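Local coordinates for protein five-membered-cyclitol-phosphate synthase (Streptomyces citricolor, PDB 6K96) that is a cyclitol-phosphate synthase of the myo-inositol-1-phosphate synthase family that binds nicotinamide-adenine-dinucleotide together with a sodium ion, at residues 5-19 with 293-305. Sequence-based numbering, arbitrary orientation.
With NA (sodium ion), chain H; NAD (nicotinamide-adenine-dinucleotide), chain G.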
# COMPACT_ATOMS: atom_id res chain seq x y z
N ILE B 5 -41.45 4.18 10.78
CA ILE B 5 -41.56 4.92 9.49
C ILE B 5 -42.16 4.02 8.40
O ILE B 5 -41.56 2.97 8.10
CB ILE B 5 -40.21 5.42 8.95
CG1 ILE B 5 -39.47 6.38 9.89
CG2 ILE B 5 -40.43 6.04 7.59
CD1 ILE B 5 -38.02 6.62 9.47
N ARG B 6 -43.26 4.45 7.78
CA ARG B 6 -43.85 3.81 6.59
C ARG B 6 -43.13 4.39 5.35
O ARG B 6 -43.35 5.58 4.98
CB ARG B 6 -45.37 3.97 6.64
CG ARG B 6 -46.04 3.37 7.88
CD ARG B 6 -47.48 3.80 8.12
NE ARG B 6 -47.62 5.24 8.38
CZ ARG B 6 -47.65 5.87 9.57
NH1 ARG B 6 -47.52 5.20 10.71
NH2 ARG B 6 -47.79 7.18 9.62
N LEU B 7 -42.24 3.59 4.74
CA LEU B 7 -41.18 4.10 3.85
C LEU B 7 -41.40 3.55 2.45
O LEU B 7 -41.54 2.33 2.29
CB LEU B 7 -39.80 3.73 4.41
CG LEU B 7 -38.60 4.21 3.59
CD1 LEU B 7 -38.40 5.71 3.74
CD2 LEU B 7 -37.34 3.45 3.98
N ALA B 8 -41.46 4.47 1.48
CA ALA B 8 -41.72 4.19 0.06
C ALA B 8 -40.41 4.39 -0.69
O ALA B 8 -39.61 5.24 -0.24
CB ALA B 8 -42.82 5.07 -0.47
N VAL B 9 -40.21 3.65 -1.78
CA VAL B 9 -38.88 3.54 -2.43
C VAL B 9 -39.08 3.72 -3.92
O VAL B 9 -39.82 2.95 -4.53
CB VAL B 9 -38.25 2.18 -2.07
CG1 VAL B 9 -37.31 1.67 -3.15
CG2 VAL B 9 -37.58 2.22 -0.69
N ALA B 10 -38.43 4.70 -4.50
CA ALA B 10 -38.39 4.82 -5.96
C ALA B 10 -37.00 4.34 -6.34
O ALA B 10 -36.04 5.05 -6.08
CB ALA B 10 -38.70 6.25 -6.39
N GLY B 11 -36.92 3.11 -6.83
CA GLY B 11 -35.67 2.43 -7.20
C GLY B 11 -35.24 1.44 -6.12
O GLY B 11 -34.86 1.89 -5.03
N VAL B 12 -35.28 0.15 -6.43
CA VAL B 12 -34.89 -0.94 -5.51
C VAL B 12 -33.50 -1.45 -5.88
O VAL B 12 -33.38 -2.57 -6.39
CB VAL B 12 -35.93 -2.06 -5.51
CG1 VAL B 12 -35.66 -3.07 -4.39
CG2 VAL B 12 -37.32 -1.44 -5.44
N GLY B 13 -32.51 -0.61 -5.61
CA GLY B 13 -31.10 -0.88 -5.93
C GLY B 13 -30.29 -1.43 -4.76
O GLY B 13 -30.83 -1.95 -3.76
N ASN B 14 -28.98 -1.39 -4.96
CA ASN B 14 -27.98 -1.71 -3.92
C ASN B 14 -28.33 -0.93 -2.64
O ASN B 14 -28.39 -1.56 -1.59
CB ASN B 14 -26.58 -1.54 -4.48
CG ASN B 14 -26.23 -2.69 -5.38
OD1 ASN B 14 -26.80 -3.77 -5.23
ND2 ASN B 14 -25.30 -2.48 -6.29
N ASN B 15 -28.68 0.36 -2.75
CA ASN B 15 -28.92 1.22 -1.56
C ASN B 15 -30.04 0.62 -0.68
O ASN B 15 -29.98 0.73 0.60
CB ASN B 15 -29.16 2.67 -1.96
CG ASN B 15 -27.96 3.40 -2.54
OD1 ASN B 15 -26.89 2.82 -2.76
ND2 ASN B 15 -28.13 4.69 -2.82
N ILE B 16 -31.07 0.03 -1.27
CA ILE B 16 -32.27 -0.45 -0.53
C ILE B 16 -32.00 -1.88 -0.07
O ILE B 16 -32.52 -2.28 0.96
CB ILE B 16 -33.55 -0.41 -1.38
CG1 ILE B 16 -33.77 0.95 -2.04
CG2 ILE B 16 -34.74 -0.84 -0.54
CD1 ILE B 16 -33.85 2.07 -1.05
N SER B 17 -31.20 -2.64 -0.81
CA SER B 17 -30.70 -3.96 -0.33
C SER B 17 -30.00 -3.74 0.99
O SER B 17 -30.35 -4.42 1.95
CB SER B 17 -29.78 -4.61 -1.30
OG SER B 17 -29.25 -5.79 -0.74
N ALA B 18 -29.12 -2.74 1.02
CA ALA B 18 -28.32 -2.33 2.18
C ALA B 18 -29.22 -1.83 3.30
O ALA B 18 -29.02 -2.26 4.44
CB ALA B 18 -27.30 -1.31 1.77
N LEU B 19 -30.22 -1.01 3.02
CA LEU B 19 -31.06 -0.40 4.06
C LEU B 19 -31.96 -1.45 4.72
O LEU B 19 -32.17 -1.37 5.95
CB LEU B 19 -31.93 0.70 3.44
CG LEU B 19 -32.68 1.53 4.47
CD1 LEU B 19 -31.75 2.47 5.18
CD2 LEU B 19 -33.80 2.29 3.80
N SER B 293 -22.57 0.68 -0.99
CA SER B 293 -23.99 0.93 -0.67
C SER B 293 -24.26 0.96 0.85
O SER B 293 -25.40 1.41 1.24
CB SER B 293 -24.86 -0.05 -1.35
OG SER B 293 -24.90 0.24 -2.73
N SER B 294 -23.32 0.53 1.69
CA SER B 294 -23.36 0.82 3.15
C SER B 294 -23.03 2.30 3.31
O SER B 294 -23.60 2.92 4.23
CB SER B 294 -22.40 -0.07 3.98
OG SER B 294 -22.91 -1.41 4.12
N ASN B 295 -22.19 2.86 2.44
CA ASN B 295 -21.83 4.29 2.53
C ASN B 295 -23.07 5.10 2.22
O ASN B 295 -23.10 6.23 2.62
CB ASN B 295 -20.70 4.69 1.59
CG ASN B 295 -19.34 4.85 2.23
OD1 ASN B 295 -19.19 4.77 3.44
ND2 ASN B 295 -18.32 5.10 1.40
N ALA B 296 -24.04 4.55 1.48
CA ALA B 296 -25.33 5.21 1.20
C ALA B 296 -26.21 5.03 2.43
O ALA B 296 -26.63 6.00 2.97
CB ALA B 296 -26.01 4.61 -0.01
N ALA B 297 -26.43 3.79 2.85
CA ALA B 297 -27.46 3.46 3.88
C ALA B 297 -27.07 4.07 5.23
O ALA B 297 -27.93 4.62 5.92
CB ALA B 297 -27.69 1.98 3.99
N GLY B 298 -25.79 4.10 5.54
CA GLY B 298 -25.27 4.82 6.72
C GLY B 298 -25.69 6.27 6.77
O GLY B 298 -25.62 6.85 7.87
N VAL B 299 -26.11 6.86 5.65
CA VAL B 299 -26.53 8.29 5.62
C VAL B 299 -28.04 8.36 5.34
O VAL B 299 -28.72 9.20 5.93
CB VAL B 299 -25.64 9.05 4.62
CG1 VAL B 299 -26.37 10.16 3.92
CG2 VAL B 299 -24.36 9.54 5.30
N ILE B 300 -28.57 7.45 4.55
CA ILE B 300 -30.02 7.39 4.27
C ILE B 300 -30.70 7.25 5.63
O ILE B 300 -31.55 8.08 5.97
CB ILE B 300 -30.36 6.29 3.26
CG1 ILE B 300 -29.70 6.60 1.92
CG2 ILE B 300 -31.85 6.17 3.07
CD1 ILE B 300 -29.80 5.48 0.89
N ILE B 301 -30.29 6.31 6.47
CA ILE B 301 -30.99 6.10 7.78
C ILE B 301 -31.11 7.40 8.58
O ILE B 301 -32.06 7.53 9.29
CB ILE B 301 -30.30 5.02 8.62
CG1 ILE B 301 -31.26 4.50 9.69
CG2 ILE B 301 -28.99 5.57 9.19
CD1 ILE B 301 -32.54 4.00 9.13
N ASP B 302 -30.14 8.31 8.50
CA ASP B 302 -30.18 9.68 9.05
C ASP B 302 -31.32 10.46 8.33
O ASP B 302 -32.31 10.76 8.97
CB ASP B 302 -28.80 10.33 8.86
CG ASP B 302 -27.92 10.33 10.11
OD1 ASP B 302 -28.11 11.24 10.91
OD2 ASP B 302 -27.04 9.44 10.27
N LEU B 303 -31.21 10.67 7.01
CA LEU B 303 -32.13 11.53 6.22
C LEU B 303 -33.58 11.02 6.34
O LEU B 303 -34.47 11.86 6.49
CB LEU B 303 -31.69 11.57 4.75
CG LEU B 303 -30.33 12.21 4.48
CD1 LEU B 303 -30.08 12.26 2.99
CD2 LEU B 303 -30.24 13.60 5.07
N ILE B 304 -33.85 9.72 6.21
CA ILE B 304 -35.26 9.24 6.21
C ILE B 304 -35.88 9.51 7.58
O ILE B 304 -37.10 9.73 7.65
CB ILE B 304 -35.46 7.78 5.81
CG1 ILE B 304 -34.65 6.84 6.70
CG2 ILE B 304 -35.19 7.59 4.33
CD1 ILE B 304 -34.74 5.41 6.26
N ARG B 305 -35.09 9.46 8.65
CA ARG B 305 -35.64 9.70 10.00
C ARG B 305 -35.78 11.22 10.16
O ARG B 305 -36.74 11.65 10.86
CB ARG B 305 -34.77 9.12 11.12
CG ARG B 305 -34.85 7.62 11.31
CD ARG B 305 -33.46 7.01 11.52
NE ARG B 305 -32.86 7.05 12.84
CZ ARG B 305 -31.55 7.08 13.10
NH1 ARG B 305 -30.63 7.09 12.15
NH2 ARG B 305 -31.12 7.09 14.33
NA NA H . -24.95 2.35 -4.14
PA NAD G . -28.76 1.03 -8.22
O1A NAD G . -28.31 1.11 -9.63
O2A NAD G . -28.33 -0.20 -7.47
O5B NAD G . -30.30 1.28 -8.00
C5B NAD G . -30.98 1.89 -9.13
C4B NAD G . -32.36 1.31 -9.24
O4B NAD G . -33.29 2.20 -9.94
C3B NAD G . -32.40 -0.01 -10.01
O3B NAD G . -33.25 -0.92 -9.32
C2B NAD G . -33.04 0.41 -11.33
O2B NAD G . -33.48 -0.79 -11.91
C1B NAD G . -34.10 1.37 -10.77
N9A NAD G . -34.79 2.23 -11.71
C8A NAD G . -34.25 2.68 -12.89
N7A NAD G . -35.03 3.53 -13.53
C5A NAD G . -36.14 3.67 -12.70
C6A NAD G . -37.31 4.45 -12.84
N6A NAD G . -37.52 5.26 -13.87
N1A NAD G . -38.22 4.41 -11.82
C2A NAD G . -37.97 3.58 -10.79
N3A NAD G . -36.91 2.80 -10.57
C4A NAD G . -36.01 2.89 -11.57
O3 NAD G . -28.18 2.30 -7.47
PN NAD G . -27.71 2.45 -5.93
O1N NAD G . -28.83 2.00 -5.08
O2N NAD G . -26.34 1.84 -5.92
O5D NAD G . -27.60 4.06 -5.83
C5D NAD G . -28.84 4.85 -6.06
C4D NAD G . -28.48 6.29 -6.28
O4D NAD G . -27.87 6.86 -5.10
C3D NAD G . -27.48 6.49 -7.42
O3D NAD G . -27.84 7.68 -8.09
C2D NAD G . -26.18 6.79 -6.68
O2D NAD G . -25.25 7.63 -7.35
C1D NAD G . -26.70 7.58 -5.49
N1N NAD G . -25.64 7.65 -4.43
C2N NAD G . -25.00 6.43 -4.01
C3N NAD G . -23.90 6.45 -3.18
C7N NAD G . -23.30 5.12 -2.75
O7N NAD G . -23.87 4.08 -3.03
N7N NAD G . -22.15 5.14 -2.07
C4N NAD G . -23.40 7.70 -2.79
C5N NAD G . -24.13 8.85 -3.06
C6N NAD G . -25.19 8.82 -3.94
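Asn15 and Ser293 meet through a shared sodium ion. From Asn15 CB the side chain runs to CG, both atoms against NAD O1N, with Ile300 CD1 4.1 Å from Asn15 CB and Ala296 CB 3.4 Å from Asn15 CG. At the tip the branches divide: OD1 binds the sodium at 2.4 Å, while ND2 lies beside NAD O5D and O4D, on the nicotinamide ribose, with Ile300 CD1 on its other side. With CG beside its own backbone N (chi1 -68°), the amide stays close to the helix start, where Asn15 N donates to NAD O1N. Ser293 OG binds the metal at 2.5 Å and also hydrogen-bonds Asp264; NAD O2N and O7N supply two more ligands, so NAD and both segments share one cation.

Strand 5-10, the glycine-bearing turn 11-13 and helix 14-31 form the first beta-alpha unit of a Rossmann fold, its helix N-terminus turned to the pyrophosphate. Helix 292-313, which follows the last strand of the mixed sheet, packs on this unit, the axis of its segment 293-305 inclined at 63° to that of helix 14-19. Ala18 CB rests against Ala297 CB at 4.0 Å, and Leu19 enters as a knob among Ala297, Ile300, Ile301 and Ile304. Trp277 of the second subunit packs on Leu19, Ala297 and Ile301. Ile304 holds CG1 between its backbone N and carbonyl carbon (chi1 56°), and CD1 meets Leu19 CD2 tip to tip at 4.1 Å. Leu7 crosses Ile304 nearly at right angles, its CD1 touching CG2 at 3.8 Å. Farther along, Ile5 CD1 reaches Arg305 CG at 3.8 Å and the carbonyl oxygen of Ile304.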